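Putative surface anchored protein (Clostridium perfringens B, PDB 4NI6) forms an Ig-like repeat domain with an internal ester cross-link, and probably builds the shaft of a cell-surface adhesin. Local coordinates at residues D35-K40 with G81-D86. Residues are numbered along the deposited sequence; the frame is centred on the assembly and turned at random. Where two conformers were deposited one is given.
Sequences DTIDYK and GQWELD
A chi1 of 62° holds Tyr39 CG between its backbone N and carbonyl carbon, and the ring lies with one face over Gly81; Trp83 CG stands anti to the carbonyl carbon (chi1 -64°), and its indole lies against the opposite face of the Tyr39 ring. The two rings stack face to face, planes at 27°. Tyr39 CE2 lies over the centre of the indole, 3.2 Å from Trp83 CE2. Glycine suits position 81: having no side chain, it lets the ring lie close against the backbone, and its CA makes a CH-pi contact with the ring face. The polar ends are satisfied too: Tyr39 OH bonds to Val76 N and to a water, which donates to Gln82 O, and Trp83 NE1 bonds to Thr74 O. Strands 31-39 and 81-90 run antiparallel, with hydrogen-bonded pairs Asp35-Leu85, Ile37-Trp83 and Tyr39-Gly81; Ile37 N reaches Trp83 O at 2.8 Å, nearly straight. Branched Ile37 extends the apolar face, CD1 4.1 Å from Leu85 CB. On the other face the extended Gln82 lies beside Asp38 and gives NE2 to the syn lone pair of OD1 at 2.9 Å, while Thr36 CG2 packs 3.3 Å from Gln82 CD. This edge of the Ig-like sheet is thus two-faced: the inner side is mostly aromatic and aliphatic, though it carries Asp35's buried carboxylate near Glu102, whereas the amide-carboxylate bond ties the strands on the more polar side.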
ATOM      1  N   ASP A  35      -2.294  -5.753  -0.639  1.00  9.18           N
ATOM      2  CA  ASP A  35      -1.705  -5.028   0.477  1.00  8.89           C
ATOM      3  C   ASP A  35      -2.709  -4.968   1.629  1.00  8.65           C
ATOM      4  O   ASP A  35      -3.914  -4.789   1.396  1.00  9.70           O
ATOM      5  CB  ASP A  35      -1.386  -3.589   0.047  1.00  8.92           C
ATOM      6  CG  ASP A  35      -0.421  -2.878   0.983  1.00  8.74           C
ATOM      7  OD1 ASP A  35       0.678  -3.456   1.203  1.00  8.94           O
ATOM      8  OD2 ASP A  35      -0.693  -1.741   1.443  1.00  9.55           O
ATOM      9  N   THR A  36      -2.214  -5.273   2.813  1.00  9.14           N
ATOM     10  CA  THR A  36      -3.005  -5.126   4.046  1.00  9.29           C
ATOM     11  C   THR A  36      -2.612  -3.841   4.763  1.00  9.82           C
ATOM     12  O   THR A  36      -1.424  -3.547   4.930  1.00 11.56           O
ATOM     13  CB  THR A  36      -2.768  -6.329   4.957  1.00 11.81           C
ATOM     14  OG1 THR A  36      -3.166  -7.504   4.238  1.00 14.33           O
ATOM     15  CG2 THR A  36      -3.578  -6.263   6.200  1.00 15.06           C
ATOM     16  N   ILE A  37      -3.616  -3.054   5.169  1.00 10.29           N
ATOM     17  CA  ILE A  37      -3.420  -1.726   5.787  1.00 10.30           C
ATOM     18  C   ILE A  37      -4.005  -1.721   7.203  1.00 10.50           C
ATOM     19  O   ILE A  37      -5.216  -1.941   7.373  1.00 11.07           O
ATOM     20  CB  ILE A  37      -4.107  -0.613   4.949  1.00  9.79           C
ATOM     21  CG1 ILE A  37      -3.677  -0.615   3.462  1.00 11.14           C
ATOM     22  CG2 ILE A  37      -3.835   0.757   5.581  1.00 11.30           C
ATOM     23  CD1 ILE A  37      -4.522  -1.496   2.564  1.00 11.67           C
ATOM     24  N   ASP A  38      -3.107  -1.684   8.179  1.00 10.72           N
ATOM     25  CA  ASP A  38      -3.518  -1.510   9.572  1.00 11.17           C
ATOM     26  C   ASP A  38      -3.513  -0.041   9.938  1.00 11.43           C
ATOM     27  O   ASP A  38      -2.480   0.617   9.880  1.00 14.16           O
ATOM     28  CB  ASP A  38      -2.559  -2.274  10.471  1.00 13.46           C
ATOM     29  CG  ASP A  38      -2.617  -3.768  10.229  1.00 14.63           C
ATOM     30  OD1 ASP A  38      -3.732  -4.328  10.265  1.00 16.49           O
ATOM     31  OD2 ASP A  38      -1.592  -4.350   9.807  1.00 18.94           O
ATOM     32  N   TYR A  39      -4.695   0.480  10.292  1.00 12.44           N
ATOM     33  CA  TYR A  39      -4.870   1.892  10.590  1.00 11.82           C
ATOM     34  C   TYR A  39      -5.255   2.128  12.039  1.00 11.20           C
ATOM     35  O   TYR A  39      -5.842   1.247  12.676  1.00 11.91           O
ATOM     36  CB  TYR A  39      -5.906   2.539   9.651  1.00 11.55           C
ATOM     37  CG  TYR A  39      -7.303   1.967   9.735  1.00  9.83           C
ATOM     38  CD1 TYR A  39      -8.233   2.476  10.647  1.00 10.54           C
ATOM     39  CD2 TYR A  39      -7.690   0.904   8.944  1.00 10.13           C
ATOM     40  CE1 TYR A  39      -9.502   1.956  10.731  1.00 10.10           C
ATOM     41  CE2 TYR A  39      -8.972   0.396   8.994  1.00  9.43           C
ATOM     42  CZ  TYR A  39      -9.878   0.926   9.918  1.00 10.28           C
ATOM     43  OH  TYR A  39     -11.142   0.404  10.020  1.00 11.03           O
ATOM     44  N   LYS A  40      -4.874   3.301  12.525  1.00 11.99           N
ATOM     45  CA  LYS A  40      -5.266   3.763  13.853  1.00 13.73           C
ATOM     46  C   LYS A  40      -5.350   5.273  13.803  1.00 12.37           C
ATOM     47  O   LYS A  40      -4.818   5.941  12.917  1.00 14.33           O
ATOM     48  CB  LYS A  40      -4.202   3.352  14.880  1.00 18.08           C
ATOM     49  N   GLY A  81      -8.366  -0.422  12.830  1.00 12.21           N
ATOM     50  CA  GLY A  81      -8.794  -1.642  12.180  1.00 11.88           C
ATOM     51  C   GLY A  81      -7.890  -1.961  11.003  1.00 11.00           C
ATOM     52  O   GLY A  81      -6.755  -1.487  10.931  1.00 11.80           O
ATOM     53  N   GLN A  82      -8.391  -2.788  10.090  1.00 10.50           N
ATOM     54  CA  GLN A  82      -7.628  -3.270   8.942  1.00 11.09           C
ATOM     55  C   GLN A  82      -8.438  -3.098   7.667  1.00 10.66           C
ATOM     56  O   GLN A  82      -9.633  -3.396   7.624  1.00  9.81           O
ATOM     57  CB  GLN A  82      -7.285  -4.740   9.164  1.00 13.87           C
ATOM     58  CG  GLN A  82      -6.241  -5.247   8.210  1.00 15.23           C
ATOM     59  CD  GLN A  82      -5.889  -6.677   8.522  1.00 15.53           C
ATOM     60  OE1 GLN A  82      -6.562  -7.606   8.083  1.00 16.23           O
ATOM     61  NE2 GLN A  82      -4.891  -6.861   9.365  1.00 16.63           N
ATOM     62  N   TRP A  83      -7.736  -2.719   6.593  1.00  9.37           N
ATOM     63  CA  TRP A  83      -8.297  -2.744   5.248  1.00  9.04           C
ATOM     64  C   TRP A  83      -7.419  -3.611   4.368  1.00  8.10           C
ATOM     65  O   TRP A  83      -6.274  -3.887   4.711  1.00  8.68           O
ATOM     66  CB  TRP A  83      -8.342  -1.350   4.644  1.00  9.37           C
ATOM     67  CG  TRP A  83      -9.237  -0.380   5.358  1.00  8.58           C
ATOM     68  CD1 TRP A  83     -10.533  -0.577   5.809  1.00  9.02           C
ATOM     69  CD2 TRP A  83      -8.960   1.035   5.551  1.00  8.78           C
ATOM     70  NE1 TRP A  83     -10.999   0.586   6.376  1.00  9.24           N
ATOM     71  CE2 TRP A  83     -10.120   1.601   6.203  1.00  9.83           C
ATOM     72  CE3 TRP A  83      -7.858   1.827   5.366  1.00  9.94           C
ATOM     73  CZ2 TRP A  83     -10.171   2.943   6.593  1.00 11.64           C
ATOM     74  CZ3 TRP A  83      -7.933   3.174   5.667  1.00 11.37           C
ATOM     75  CH2 TRP A  83      -9.050   3.710   6.337  1.00 12.26           C
ATOM     76  N   GLU A  84      -7.943  -3.974   3.210  1.00  8.70           N
ATOM     77  CA  GLU A  84      -7.188  -4.653   2.157  1.00  9.47           C
ATOM     78  C   GLU A  84      -7.349  -3.904   0.857  1.00 10.02           C
ATOM     79  O   GLU A  84      -8.422  -3.356   0.586  1.00 11.80           O
ATOM     80  CB  GLU A  84      -7.680  -6.094   2.008  1.00 11.55           C
ATOM     81  CG  GLU A  84      -7.391  -6.892   3.255  1.00 17.52           C
ATOM     82  CD  GLU A  84      -7.773  -8.332   3.104  1.00 23.64           C
ATOM     83  OE1 GLU A  84      -7.723  -8.839   1.964  1.00 24.80           O
ATOM     84  OE2 GLU A  84      -8.145  -8.956   4.112  1.00 27.92           O
ATOM     85  N   LEU A  85      -6.324  -4.001   0.001  0.50 10.41           N
ATOM     86  CA  LEU A  85      -6.342  -3.383  -1.326  0.50 10.02           C
ATOM     87  C   LEU A  85      -5.658  -4.336  -2.306  0.50  9.44           C
ATOM     88  O   LEU A  85      -4.491  -4.678  -2.120  0.50 11.53           O
ATOM     89  CB  LEU A  85      -5.607  -2.037  -1.317  0.50 11.19           C
ATOM     90  CG  LEU A  85      -5.702  -1.281  -2.639  0.50 10.89           C
ATOM     91  CD1 LEU A  85      -5.879   0.209  -2.429  0.50 12.65           C
ATOM     92  CD2 LEU A  85      -4.447  -1.524  -3.434  0.50 11.67           C
ATOM     93  N   ASP A  86      -6.391  -4.797  -3.314  1.00  9.49           N
ATOM     94  CA  ASP A  86      -5.921  -5.853  -4.214  1.00 11.37           C
ATOM     95  C   ASP A  86      -5.599  -5.216  -5.567  1.00  9.70           C
ATOM     96  O   ASP A  86      -6.498  -4.701  -6.239  1.00 12.32           O
ATOM     97  CB  ASP A  86      -7.057  -6.890  -4.372  1.00 13.10           C
ATOM     98  CG  ASP A  86      -6.651  -8.146  -5.107  1.00 20.69           C
ATOM     99  OD1 ASP A  86      -5.529  -8.183  -5.651  1.00 14.97           O
ATOM    100  OD2 ASP A  86      -7.457  -9.104  -5.099  1.00 64.29           O
TER
HETATM  101  O   HOH W   1      -5.209  -3.860  12.575  1.00 20.38           O
HETATM  102  O   HOH W   2     -11.693  -1.910   8.898  1.00 12.06           O